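Intramolecular trans-sialidase (Macrobdella decora, PDB 3SLI) cleaves terminal sialic acid from sialoglycoconjugates, probably by intramolecular transfer that releases 2,7-anhydro-Neu5Ac rather than free sialic acid. Local coordinates at residues 386-391 against 413-418; 217-222 against 638-643; 98-103 against 126-131; 301-306 against 464-469. All coordinates share one frame; numbering follows the deposited sequence.

Contact 1. Residues 386-391 against 413-418; sequences LTCKQY and IFYKNS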
loop_
_atom_site.group_PDB
_atom_site.type_symbol
_atom_site.label_atom_id
_atom_site.label_comp_id
_atom_site.label_asym_id
_atom_site.label_seq_id
_atom_site.Cartn_x
_atom_site.Cartn_y
_atom_site.Cartn_z
ATOM N N LEU A 386 -12.406 -26.836 19.292
ATOM C CA LEU A 386 -11.645 -26.180 20.353
ATOM C C LEU A 386 -11.701 -24.666 20.155
ATOM O O LEU A 386 -11.771 -24.184 19.022
ATOM C CB LEU A 386 -10.185 -26.650 20.336
ATOM C CG LEU A 386 -9.763 -27.767 21.295
ATOM C CD1 LEU A 386 -10.730 -28.927 21.200
ATOM C CD2 LEU A 386 -8.336 -28.213 20.990
ATOM N N THR A 387 -11.673 -23.919 21.254
ATOM C CA THR A 387 -11.723 -22.466 21.181
ATOM C C THR A 387 -10.714 -21.832 22.125
ATOM O O THR A 387 -10.145 -22.493 22.996
ATOM C CB THR A 387 -13.125 -21.904 21.565
ATOM O OG1 THR A 387 -13.447 -22.282 22.911
ATOM C CG2 THR A 387 -14.206 -22.408 20.621
ATOM N N CYS A 388 -10.502 -20.539 21.933
ATOM C CA CYS A 388 -9.613 -19.750 22.764
ATOM C C CYS A 388 -10.128 -18.322 22.670
ATOM O O CYS A 388 -10.930 -18.005 21.787
ATOM C CB CYS A 388 -8.155 -19.858 22.294
ATOM S SG CYS A 388 -7.864 -19.643 20.520
ATOM N N LYS A 389 -9.718 -17.484 23.609
ATOM C CA LYS A 389 -10.154 -16.096 23.642
ATOM C C LYS A 389 -9.447 -15.240 22.597
ATOM O O LYS A 389 -8.240 -15.388 22.365
ATOM C CB LYS A 389 -9.919 -15.502 25.035
ATOM C CG LYS A 389 -10.695 -16.188 26.149
ATOM C CD LYS A 389 -12.192 -16.054 25.936
ATOM C CE LYS A 389 -12.981 -16.702 27.066
ATOM N NZ LYS A 389 -14.446 -16.692 26.787
ATOM N N GLN A 390 -10.213 -14.358 21.964
ATOM C CA GLN A 390 -9.698 -13.445 20.959
ATOM C C GLN A 390 -9.022 -12.283 21.677
ATOM O O GLN A 390 -9.466 -11.856 22.750
ATOM C CB GLN A 390 -10.850 -12.925 20.100
ATOM C CG GLN A 390 -10.464 -11.878 19.068
ATOM C CD GLN A 390 -11.630 -11.495 18.193
ATOM O OE1 GLN A 390 -12.520 -10.765 18.620
ATOM N NE2 GLN A 390 -11.648 -12.002 16.966
ATOM N N TYR A 391 -7.940 -11.786 21.093
ATOM C CA TYR A 391 -7.198 -10.673 21.668
ATOM C C TYR A 391 -7.631 -9.334 21.101
ATOM O O TYR A 391 -8.114 -9.240 19.964
ATOM C CB TYR A 391 -5.697 -10.833 21.405
ATOM C CG TYR A 391 -4.966 -11.703 22.397
ATOM C CD1 TYR A 391 -5.105 -13.087 22.376
ATOM C CD2 TYR A 391 -4.125 -11.140 23.353
ATOM C CE1 TYR A 391 -4.427 -13.889 23.279
ATOM C CE2 TYR A 391 -3.440 -11.931 24.263
ATOM C CZ TYR A 391 -3.596 -13.306 24.219
ATOM O OH TYR A 391 -2.920 -14.099 25.113
ATOM N N ILE A 413 -4.272 -23.766 14.353
ATOM C CA ILE A 413 -2.863 -24.163 14.517
ATOM C C ILE A 413 -1.828 -23.039 14.371
ATOM O O ILE A 413 -0.669 -23.210 14.759
ATOM C CB ILE A 413 -2.456 -25.333 13.575
ATOM C CG1 ILE A 413 -2.612 -24.925 12.107
ATOM C CG2 ILE A 413 -3.271 -26.580 13.895
ATOM C CD1 ILE A 413 -1.974 -25.893 11.125
ATOM N N PHE A 414 -2.236 -21.903 13.805
ATOM C CA PHE A 414 -1.324 -20.774 13.630
ATOM C C PHE A 414 -1.460 -19.711 14.722
ATOM O O PHE A 414 -0.788 -18.677 14.673
ATOM C CB PHE A 414 -1.521 -20.148 12.249
ATOM C CG PHE A 414 -1.265 -21.102 11.116
ATOM C CD1 PHE A 414 0.031 -21.506 10.808
ATOM C CD2 PHE A 414 -2.319 -21.610 10.361
ATOM C CE1 PHE A 414 0.275 -22.400 9.765
ATOM C CE2 PHE A 414 -2.082 -22.508 9.311
ATOM C CZ PHE A 414 -0.780 -22.901 9.016
ATOM N N TYR A 415 -2.299 -19.981 15.720
ATOM C CA TYR A 415 -2.540 -19.047 16.826
ATOM C C TYR A 415 -1.565 -19.282 17.978
ATOM O O TYR A 415 -1.237 -20.430 18.295
ATOM C CB TYR A 415 -3.983 -19.188 17.331
ATOM C CG TYR A 415 -5.055 -18.784 16.335
ATOM C CD1 TYR A 415 -4.723 -18.265 15.077
ATOM C CD2 TYR A 415 -6.406 -18.898 16.662
ATOM C CE1 TYR A 415 -5.717 -17.874 14.169
ATOM C CE2 TYR A 415 -7.406 -18.508 15.764
ATOM C CZ TYR A 415 -7.057 -17.997 14.524
ATOM O OH TYR A 415 -8.044 -17.604 13.650
ATOM N N LYS A 416 -1.163 -18.212 18.659
ATOM C CA LYS A 416 -0.201 -18.349 19.749
ATOM C C LYS A 416 -0.671 -19.155 20.955
ATOM O O LYS A 416 0.149 -19.768 21.642
ATOM C CB LYS A 416 0.357 -16.993 20.196
ATOM C CG LYS A 416 -0.542 -16.183 21.095
ATOM C CD LYS A 416 0.215 -15.024 21.737
ATOM C CE LYS A 416 -0.756 -14.061 22.403
ATOM N NZ LYS A 416 -0.121 -12.829 22.946
ATOM N N ASN A 417 -1.976 -19.173 21.218
ATOM C CA ASN A 417 -2.478 -19.927 22.368
ATOM C C ASN A 417 -3.067 -21.281 22.004
ATOM O O ASN A 417 -3.808 -21.867 22.792
ATOM C CB ASN A 417 -3.500 -19.111 23.178
ATOM C CG ASN A 417 -2.873 -17.926 23.897
ATOM O OD1 ASN A 417 -3.544 -16.925 24.147
ATOM N ND2 ASN A 417 -1.589 -18.026 24.230
ATOM N N SER A 418 -2.756 -21.773 20.811
ATOM C CA SER A 418 -3.265 -23.066 20.384
ATOM C C SER A 418 -2.537 -24.176 21.141
ATOM O O SER A 418 -1.384 -24.013 21.544
ATOM C CB SER A 418 -3.063 -23.251 18.881
ATOM O OG SER A 418 -3.637 -24.472 18.442
HETATM O O HOH W 1 -6.393 -16.898 23.847
#
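Tyr391 meets the 413-418 loop with its phenol end and ring. Its hydroxyl OH donates to Asn417 OD1 at 3.1 Å; the approach lies in the carbonyl plane, on a lone pair, with a C=O...O angle of 135°. OD1 sits at the ring edge near the ring plane, and the amide is turned 43° from the ring. A water donates a second hydrogen bond to the same OD1 and another to Lys389 O, tying the amide to the strand backbone. Lys416 begins with CG wedged between its backbone N and carbonyl carbon (chi1 79°) and then runs fully extended. On this course the Lys416 and Tyr391 side chains cross at about a right angle, with CE 3.5 Å from Tyr391 CZ. Lys416 NZ ends 4.2 Å from the ring centroid, an off-centre cation-pi contact. The Tyr269 ring meets that of Tyr391 with the two planes nearly parallel, and its hydroxyl forms a weak hydrogen bond with Lys416 NZ. Three residues earlier on the strand, Cys388 SG lies at the edge of the Tyr415 ring, 4.2 Å from CD2, while the phenol OH of Tyr415 is bonded to Asp267 N. The loop reverses here in a type I beta turn, closed by Ser418 N to Tyr415 O, and the arrangement is a beta turn docked through its side chains onto strand 384-396 of an antiparallel sheet.

Contact 2. Residues 217-222 against 638-643; sequences LLTLST and ELPDGQ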
loop_
_atom_site.group_PDB
_atom_site.type_symbol
_atom_site.label_atom_id
_atom_site.label_comp_id
_atom_site.label_asym_id
_atom_site.label_seq_id
_atom_site.Cartn_x
_atom_site.Cartn_y
_atom_site.Cartn_z
ATOM N N LEU A 217 -4.618 -6.114 -9.079
ATOM C CA LEU A 217 -5.734 -5.740 -9.949
ATOM C C LEU A 217 -5.696 -6.663 -11.162
ATOM O O LEU A 217 -4.639 -6.842 -11.774
ATOM C CB LEU A 217 -5.582 -4.276 -10.404
ATOM C CG LEU A 217 -6.703 -3.609 -11.220
ATOM C CD1 LEU A 217 -7.924 -3.344 -10.338
ATOM C CD2 LEU A 217 -6.197 -2.306 -11.806
ATOM N N LEU A 218 -6.842 -7.217 -11.540
ATOM C CA LEU A 218 -6.876 -8.148 -12.667
ATOM C C LEU A 218 -8.218 -8.182 -13.405
ATOM O O LEU A 218 -9.271 -8.306 -12.784
ATOM C CB LEU A 218 -6.554 -9.560 -12.155
ATOM C CG LEU A 218 -6.501 -10.702 -13.180
ATOM C CD1 LEU A 218 -5.313 -10.505 -14.118
ATOM C CD2 LEU A 218 -6.399 -12.035 -12.455
ATOM N N THR A 219 -8.177 -8.048 -14.725
ATOM C CA THR A 219 -9.392 -8.115 -15.521
ATOM C C THR A 219 -9.545 -9.579 -15.957
ATOM O O THR A 219 -8.596 -10.186 -16.477
ATOM C CB THR A 219 -9.314 -7.201 -16.757
ATOM O OG1 THR A 219 -9.156 -5.841 -16.343
ATOM C CG2 THR A 219 -10.576 -7.319 -17.589
ATOM N N LEU A 220 -10.705 -10.160 -15.665
ATOM C CA LEU A 220 -10.999 -11.545 -16.017
ATOM C C LEU A 220 -11.478 -11.626 -17.470
ATOM O O LEU A 220 -11.939 -10.626 -18.029
ATOM C CB LEU A 220 -12.061 -12.115 -15.066
ATOM C CG LEU A 220 -11.740 -12.081 -13.564
ATOM C CD1 LEU A 220 -12.839 -12.793 -12.786
ATOM C CD2 LEU A 220 -10.387 -12.745 -13.299
ATOM N N SER A 221 -11.386 -12.809 -18.077
ATOM C CA SER A 221 -11.818 -12.994 -19.465
ATOM C C SER A 221 -13.305 -12.715 -19.644
ATOM O O SER A 221 -13.763 -12.482 -20.758
ATOM C CB SER A 221 -11.485 -14.406 -19.953
ATOM O OG SER A 221 -12.047 -15.392 -19.106
ATOM N N THR A 222 -14.043 -12.724 -18.536
ATOM C CA THR A 222 -15.482 -12.453 -18.542
ATOM C C THR A 222 -15.792 -10.946 -18.591
ATOM O O THR A 222 -16.940 -10.557 -18.807
ATOM C CB THR A 222 -16.160 -13.006 -17.266
ATOM O OG1 THR A 222 -15.684 -12.279 -16.125
ATOM C CG2 THR A 222 -15.840 -14.489 -17.080
ATOM N N GLU A 638 -5.407 -4.299 -17.935
ATOM C CA GLU A 638 -6.048 -3.788 -19.138
ATOM C C GLU A 638 -7.546 -3.969 -18.892
ATOM O O GLU A 638 -8.004 -5.085 -18.635
ATOM C CB GLU A 638 -5.616 -4.579 -20.372
ATOM C CG GLU A 638 -6.360 -4.158 -21.625
ATOM C CD GLU A 638 -5.958 -4.942 -22.855
ATOM O OE1 GLU A 638 -5.000 -5.735 -22.784
ATOM O OE2 GLU A 638 -6.603 -4.755 -23.903
ATOM N N LEU A 639 -8.293 -2.872 -18.898
ATOM C CA LEU A 639 -9.734 -2.926 -18.650
ATOM C C LEU A 639 -10.471 -3.366 -19.915
ATOM O O LEU A 639 -9.882 -3.383 -20.994
ATOM C CB LEU A 639 -10.229 -1.557 -18.156
ATOM C CG LEU A 639 -9.503 -1.002 -16.916
ATOM C CD1 LEU A 639 -9.953 0.424 -16.633
ATOM C CD2 LEU A 639 -9.734 -1.897 -15.699
ATOM N N PRO A 640 -11.746 -3.792 -19.791
ATOM C CA PRO A 640 -12.537 -4.231 -20.950
ATOM C C PRO A 640 -12.547 -3.231 -22.109
ATOM O O PRO A 640 -12.578 -3.637 -23.269
ATOM C CB PRO A 640 -13.916 -4.460 -20.348
ATOM C CG PRO A 640 -13.560 -5.032 -19.007
ATOM C CD PRO A 640 -12.468 -4.076 -18.539
ATOM N N ASP A 641 -12.594 -1.931 -21.812
ATOM C CA ASP A 641 -12.509 -0.943 -22.889
ATOM C C ASP A 641 -11.011 -0.916 -23.225
ATOM O O ASP A 641 -10.269 -1.787 -22.790
ATOM C CB ASP A 641 -13.057 0.448 -22.472
ATOM C CG ASP A 641 -12.388 1.036 -21.218
ATOM O OD1 ASP A 641 -11.358 0.519 -20.737
ATOM O OD2 ASP A 641 -12.907 2.052 -20.708
ATOM N N GLY A 642 -10.521 0.055 -23.968
ATOM C CA GLY A 642 -9.089 -0.008 -24.237
ATOM C C GLY A 642 -8.165 0.406 -23.090
ATOM O O GLY A 642 -6.973 0.110 -23.104
ATOM N N GLN A 643 -8.725 1.052 -22.075
ATOM C CA GLN A 643 -7.943 1.589 -20.971
ATOM C C GLN A 643 -7.091 0.690 -20.087
ATOM O O GLN A 643 -7.321 -0.510 -19.960
ATOM C CB GLN A 643 -8.827 2.482 -20.101
ATOM C CG GLN A 643 -9.423 3.667 -20.842
ATOM C CD GLN A 643 -10.099 4.635 -19.895
ATOM O OE1 GLN A 643 -11.190 4.371 -19.393
ATOM N NE2 GLN A 643 -9.440 5.740 -19.617
#
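Thr219 points its side chain at the backbone of the 638-643 turn, and its two branches do different work. With OG1 set beside the backbone N (chi1 -61°), the hydroxyl reaches Glu638 O and donates a short hydrogen bond of 2.7 Å. It comes in from above the carbonyl plane, 47° out of it, so the bond does not use a lone-pair direction. The methyl CG2, held beside the carbonyl carbon, faces the proline ring of Pro640 instead, 3.9 Å from its CD, and the two side chains cross obliquely. Leu639 starts out pointing away but bends back, bringing CD2 to 4.0 Å from Thr219 OG1, so the hydroxyl is bordered by carbon as well as by its acceptor. The turn carrying these groups is pinned by Leu639 N to Gln643 O, and the carboxylate of Glu638 leads off to Ser573. Thr219 ends strand 211-219 and also packs on Val225 of the antiparallel neighbour 225-232 and on Ala637 of strand 634-638. Leu217, two residues earlier and on the same side of the strand, reaches Phe667 of strand 665-670, so the first propeller strand lies against the late strands 634-638 and 665-670.

Contact 3. Residues 98-103 against 126-131; sequences ASVRAL and LFANGE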
loop_
_atom_site.group_PDB
_atom_site.type_symbol
_atom_site.label_atom_id
_atom_site.label_comp_id
_atom_site.label_asym_id
_atom_site.label_seq_id
_atom_site.Cartn_x
_atom_site.Cartn_y
_atom_site.Cartn_z
ATOM N N ALA A 98 1.752 13.234 2.020
ATOM C CA ALA A 98 0.948 12.731 0.912
ATOM C C ALA A 98 -0.561 12.996 1.042
ATOM O O ALA A 98 -1.373 12.072 0.915
ATOM C CB ALA A 98 1.207 11.236 0.758
ATOM N N SER A 99 -0.920 14.257 1.287
ATOM C CA SER A 99 -2.317 14.668 1.445
ATOM C C SER A 99 -2.912 15.337 0.207
ATOM O O SER A 99 -4.129 15.308 0.010
ATOM C CB SER A 99 -2.448 15.629 2.630
ATOM O OG SER A 99 -2.094 15.001 3.848
ATOM N N VAL A 100 -2.061 15.967 -0.599
ATOM C CA VAL A 100 -2.493 16.663 -1.802
ATOM C C VAL A 100 -1.653 16.217 -2.999
ATOM O O VAL A 100 -0.639 15.536 -2.823
ATOM C CB VAL A 100 -2.372 18.213 -1.616
ATOM C CG1 VAL A 100 -3.260 18.668 -0.462
ATOM C CG2 VAL A 100 -0.932 18.625 -1.346
ATOM N N ARG A 101 -2.068 16.581 -4.209
ATOM C CA ARG A 101 -1.309 16.220 -5.402
ATOM C C ARG A 101 -1.059 17.484 -6.218
ATOM O O ARG A 101 -1.604 18.535 -5.898
ATOM C CB ARG A 101 -2.026 15.138 -6.230
ATOM C CG ARG A 101 -3.266 15.581 -7.013
ATOM C CD ARG A 101 -3.864 14.391 -7.764
ATOM N NE ARG A 101 -2.919 13.801 -8.720
ATOM C CZ ARG A 101 -2.915 12.521 -9.097
ATOM N NH1 ARG A 101 -3.800 11.668 -8.603
ATOM N NH2 ARG A 101 -2.044 12.098 -10.006
ATOM N N ALA A 102 -0.231 17.403 -7.254
ATOM C CA ALA A 102 0.072 18.584 -8.052
ATOM C C ALA A 102 -0.373 18.461 -9.488
ATOM O O ALA A 102 -0.921 19.404 -10.065
ATOM C CB ALA A 102 1.563 18.887 -7.997
ATOM N N LEU A 103 -0.223 17.263 -10.035
ATOM C CA LEU A 103 -0.563 17.018 -11.426
ATOM C C LEU A 103 -1.370 15.738 -11.580
ATOM O O LEU A 103 -1.126 14.754 -10.884
ATOM C CB LEU A 103 0.729 16.944 -12.238
ATOM C CG LEU A 103 0.660 16.872 -13.758
ATOM C CD1 LEU A 103 1.709 17.806 -14.342
ATOM C CD2 LEU A 103 0.861 15.430 -14.226
ATOM N N LEU A 126 -7.124 19.580 10.276
ATOM C CA LEU A 126 -6.769 19.841 8.882
ATOM C C LEU A 126 -7.567 18.930 7.965
ATOM O O LEU A 126 -7.715 17.737 8.249
ATOM C CB LEU A 126 -5.274 19.592 8.639
ATOM C CG LEU A 126 -4.257 20.726 8.762
ATOM C CD1 LEU A 126 -2.859 20.140 8.587
ATOM C CD2 LEU A 126 -4.515 21.807 7.725
ATOM N N PHE A 127 -8.026 19.484 6.845
ATOM C CA PHE A 127 -8.824 18.746 5.874
ATOM C C PHE A 127 -8.277 19.021 4.489
ATOM O O PHE A 127 -7.713 20.091 4.230
ATOM C CB PHE A 127 -10.290 19.235 5.870
ATOM C CG PHE A 127 -10.991 19.134 7.195
ATOM C CD1 PHE A 127 -10.775 20.089 8.199
ATOM C CD2 PHE A 127 -11.880 18.093 7.443
ATOM C CE1 PHE A 127 -11.436 20.004 9.427
ATOM C CE2 PHE A 127 -12.547 17.996 8.667
ATOM C CZ PHE A 127 -12.322 18.960 9.665
ATOM N N ALA A 128 -8.496 18.079 3.580
ATOM C CA ALA A 128 -8.088 18.249 2.192
ATOM C C ALA A 128 -8.851 17.271 1.325
ATOM O O ALA A 128 -9.062 16.117 1.710
ATOM C CB ALA A 128 -6.593 18.052 2.018
ATOM N N ASN A 129 -9.352 17.781 0.211
ATOM C CA ASN A 129 -10.076 16.996 -0.777
ATOM C C ASN A 129 -11.118 16.026 -0.227
ATOM O O ASN A 129 -11.207 14.863 -0.650
ATOM C CB ASN A 129 -9.076 16.280 -1.691
ATOM C CG ASN A 129 -8.146 17.250 -2.418
ATOM O OD1 ASN A 129 -8.482 18.417 -2.641
ATOM N ND2 ASN A 129 -6.956 16.777 -2.764
ATOM N N GLY A 130 -11.895 16.508 0.739
ATOM C CA GLY A 130 -12.959 15.717 1.325
ATOM C C GLY A 130 -12.626 14.808 2.484
ATOM O O GLY A 130 -13.468 13.999 2.874
ATOM N N GLU A 131 -11.436 14.936 3.060
ATOM C CA GLU A 131 -11.065 14.074 4.176
ATOM C C GLU A 131 -10.439 14.825 5.337
ATOM O O GLU A 131 -9.770 15.841 5.139
ATOM C CB GLU A 131 -10.071 12.996 3.717
ATOM C CG GLU A 131 -10.501 12.160 2.501
ATOM C CD GLU A 131 -11.703 11.261 2.762
ATOM O OE1 GLU A 131 -11.997 10.941 3.936
ATOM O OE2 GLU A 131 -12.364 10.862 1.781
HETATM O O HOH W 2 -6.248 14.211 -1.422
#
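Asn129 OD1 is gripped by two donors, Thr112 N and Thr194 OG1, and this fixes the amide that turns toward Ser99. The other end, Asn129 ND2, is 4.2 Å from Ser99 O, and a water spans the interval: it donates to Ser99 O at 2.8 Å and accepts from Asn129 ND2 at 3.0 Å. The remaining contacts are few. Val100 has CG1 beside its backbone N, opposite the carbonyl carbon (chi1 -61°), and this methyl touches Ala128 CB at 4.2 Å; the same CB is bordered by Ser99 O. Asn129 and Gly130, both with positive phi, form the corner of a type I' turn from Ala128 to Glu131, bonded in both directions between these two backbones. It is the tight turn of the beta hairpin made by strands 123-128 and 131-137, in the N-terminal domain related to concanavalin-like lectin sandwiches. Against it lies the loop between strands 91-96 and 103-104. Within that loop Arg101 folds its guanidinium side-on to Leu103 O, which lies near its plane and takes bonds from NE at 3.0 Å and NH2 at 2.9 Å. The two donors arrive differently, NH2 in the carbonyl plane and NE 52° above it. Arg101 NH1 carries a salt bridge to Glu668 of strand 665-670, which ties the loop to the propeller.

Contact 4. Residues 301-306 against 464-469; sequences DKLTKR and GKQIST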
loop_
_atom_site.group_PDB
_atom_site.type_symbol
_atom_site.label_atom_id
_atom_site.label_comp_id
_atom_site.label_asym_id
_atom_site.label_seq_id
_atom_site.Cartn_x
_atom_site.Cartn_y
_atom_site.Cartn_z
ATOM N N ASP A 301 -7.339 -18.814 -14.592
ATOM C CA ASP A 301 -7.066 -19.906 -15.513
ATOM C C ASP A 301 -8.138 -19.685 -16.572
ATOM O O ASP A 301 -9.307 -20.025 -16.353
ATOM C CB ASP A 301 -7.266 -21.259 -14.833
ATOM C CG ASP A 301 -6.960 -22.434 -15.760
ATOM O OD1 ASP A 301 -7.220 -22.340 -16.980
ATOM O OD2 ASP A 301 -6.459 -23.457 -15.259
ATOM N N LYS A 302 -7.760 -19.078 -17.692
ATOM C CA LYS A 302 -8.716 -18.795 -18.766
ATOM C C LYS A 302 -9.409 -20.011 -19.362
ATOM O O LYS A 302 -10.485 -19.887 -19.938
ATOM C CB LYS A 302 -8.077 -17.958 -19.869
ATOM C CG LYS A 302 -7.701 -16.559 -19.407
ATOM C CD LYS A 302 -7.542 -15.610 -20.575
ATOM C CE LYS A 302 -7.171 -14.226 -20.091
ATOM N NZ LYS A 302 -5.859 -14.280 -19.388
ATOM N N LEU A 303 -8.793 -21.180 -19.221
ATOM C CA LEU A 303 -9.376 -22.407 -19.739
ATOM C C LEU A 303 -10.575 -22.861 -18.894
ATOM O O LEU A 303 -11.598 -23.273 -19.437
ATOM C CB LEU A 303 -8.303 -23.502 -19.827
ATOM C CG LEU A 303 -7.380 -23.524 -21.069
ATOM C CD1 LEU A 303 -7.260 -22.156 -21.727
ATOM C CD2 LEU A 303 -6.000 -24.074 -20.708
ATOM N N THR A 304 -10.473 -22.726 -17.575
ATOM C CA THR A 304 -11.545 -23.144 -16.672
ATOM C C THR A 304 -12.331 -21.975 -16.072
ATOM O O THR A 304 -13.360 -22.177 -15.427
ATOM C CB THR A 304 -10.981 -23.970 -15.508
ATOM O OG1 THR A 304 -10.008 -23.192 -14.798
ATOM C CG2 THR A 304 -10.318 -25.237 -16.021
ATOM N N LYS A 305 -11.830 -20.762 -16.289
ATOM C CA LYS A 305 -12.415 -19.518 -15.779
ATOM C C LYS A 305 -12.273 -19.393 -14.264
ATOM O O LYS A 305 -12.743 -18.412 -13.670
ATOM C CB LYS A 305 -13.884 -19.360 -16.202
ATOM C CG LYS A 305 -14.121 -19.388 -17.716
ATOM C CD LYS A 305 -13.312 -18.329 -18.452
ATOM C CE LYS A 305 -13.394 -18.522 -19.969
ATOM N NZ LYS A 305 -12.293 -17.806 -20.694
ATOM N N ARG A 306 -11.583 -20.355 -13.655
ATOM C CA ARG A 306 -11.338 -20.370 -12.211
ATOM C C ARG A 306 -10.335 -19.280 -11.823
ATOM O O ARG A 306 -9.411 -18.983 -12.591
ATOM C CB ARG A 306 -10.783 -21.745 -11.806
ATOM C CG ARG A 306 -10.337 -21.876 -10.355
ATOM C CD ARG A 306 -10.155 -23.341 -9.965
ATOM N NE ARG A 306 -11.420 -24.076 -10.006
ATOM C CZ ARG A 306 -11.571 -25.352 -9.657
ATOM N NH1 ARG A 306 -10.534 -26.065 -9.239
ATOM N NH2 ARG A 306 -12.779 -25.909 -9.677
ATOM N N GLY A 464 -0.334 -13.366 -11.253
ATOM C CA GLY A 464 0.410 -14.500 -11.773
ATOM C C GLY A 464 0.290 -14.480 -13.288
ATOM O O GLY A 464 -0.231 -13.512 -13.865
ATOM N N LYS A 465 0.688 -15.566 -13.942
ATOM C CA LYS A 465 0.622 -15.620 -15.399
ATOM C C LYS A 465 0.323 -17.031 -15.946
ATOM O O LYS A 465 0.775 -18.029 -15.386
ATOM C CB LYS A 465 1.949 -15.093 -15.973
ATOM C CG LYS A 465 2.162 -15.271 -17.479
ATOM C CD LYS A 465 1.194 -14.459 -18.327
ATOM C CE LYS A 465 1.381 -12.970 -18.157
ATOM N NZ LYS A 465 0.430 -12.212 -19.039
ATOM N N GLN A 466 -0.518 -17.102 -16.977
ATOM C CA GLN A 466 -0.832 -18.372 -17.628
ATOM C C GLN A 466 -0.298 -18.278 -19.058
ATOM O O GLN A 466 -0.592 -17.310 -19.774
ATOM C CB GLN A 466 -2.343 -18.661 -17.646
ATOM C CG GLN A 466 -2.688 -19.945 -18.418
ATOM C CD GLN A 466 -4.145 -20.370 -18.313
ATOM O OE1 GLN A 466 -4.448 -21.519 -17.960
ATOM N NE2 GLN A 466 -5.052 -19.470 -18.665
ATOM N N ILE A 467 0.518 -19.252 -19.459
ATOM C CA ILE A 467 1.092 -19.270 -20.811
ATOM C C ILE A 467 -0.036 -19.532 -21.803
ATOM O O ILE A 467 -0.793 -20.496 -21.656
ATOM C CB ILE A 467 2.192 -20.360 -20.958
ATOM C CG1 ILE A 467 3.268 -20.169 -19.880
ATOM C CG2 ILE A 467 2.823 -20.297 -22.351
ATOM C CD1 ILE A 467 4.424 -21.164 -19.951
ATOM N N SER A 468 -0.153 -18.675 -22.809
ATOM C CA SER A 468 -1.222 -18.811 -23.785
ATOM C C SER A 468 -0.854 -19.592 -25.037
ATOM O O SER A 468 -1.733 -20.136 -25.704
ATOM C CB SER A 468 -1.737 -17.434 -24.191
ATOM O OG SER A 468 -0.762 -16.749 -24.948
ATOM N N THR A 469 0.435 -19.667 -25.348
ATOM C CA THR A 469 0.855 -20.368 -26.550
ATOM C C THR A 469 2.136 -21.198 -26.397
ATOM O O THR A 469 2.895 -21.036 -25.433
ATOM C CB THR A 469 0.974 -19.373 -27.731
ATOM O OG1 THR A 469 1.240 -20.089 -28.943
ATOM C CG2 THR A 469 2.079 -18.370 -27.483
#
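Gln466 reaches from the end of strand 462-466 over to Asp301 and Lys302, at the start of the beta hairpin turn between antiparallel strands 292-300 and 307-314, in a sheet of the beta-propeller. Gly464, two residues before it, is hydrogen-bonded through its backbone to Leu298 of the parallel strand 292-300. Lys465 turns off toward Asn571, which takes its NZ; that ammonium stays 6.6 Å from Lys302 NZ, a pair of like charges. At Gln466 the bulk of the contact is made. With CG anti to the backbone N (chi1 176°) and the chain extended beyond, the amide is delivered straight into the turn. Its carbon CD lies 3.9 Å from Asp301 OD1 and 3.9 Å from Lys302 N, and the amide stands almost perpendicular to the carboxylate, their planes 86° apart. Lys302 CB flanks it, and Leu303 CD2 lies at the limit of contact with the amide, the two side chains crossing at a slant. Past Gln466 the chain leaves the hairpin: Ile467 packs on Leu477, and the amides of Ser468 and Thr469 are both held by the carboxylate of Glu520. Asp301 also organises its own turn: OD1 accepts Leu303 N at 3.0 Å in an Asx turn, and Thr304 N weakly. Asp301 N bonds to Arg306 O at 2.9 Å, and across the turn Lys305 NZ donates to Lys302 O at 2.9 Å, in the carbonyl plane and on a lone pair.

Contact 3 comes first along the chain, in the lectin-like N-terminal domain. Contact 2 opens next and brackets contact 4, which brackets contact 1. Contacts 2 and 4 are neighbours in the propeller, with centres 14 Å apart, and they touch: Ser221 OG lies 2.9 Å from Lys305 NZ, a probable hydrogen bond. Contact 2 brings early and late propeller strands together, and contact 4 joins strands of a single mixed sheet. Contact 1 lies 38 Å from contact 4 and 41 Å from both others, centre to centre, in a separate antiparallel sheet inserted within the propeller sequence. Contacts 2 and 4 thus belong to the propeller, contact 3 to the lectin-like domain, contact 1 to the insertion.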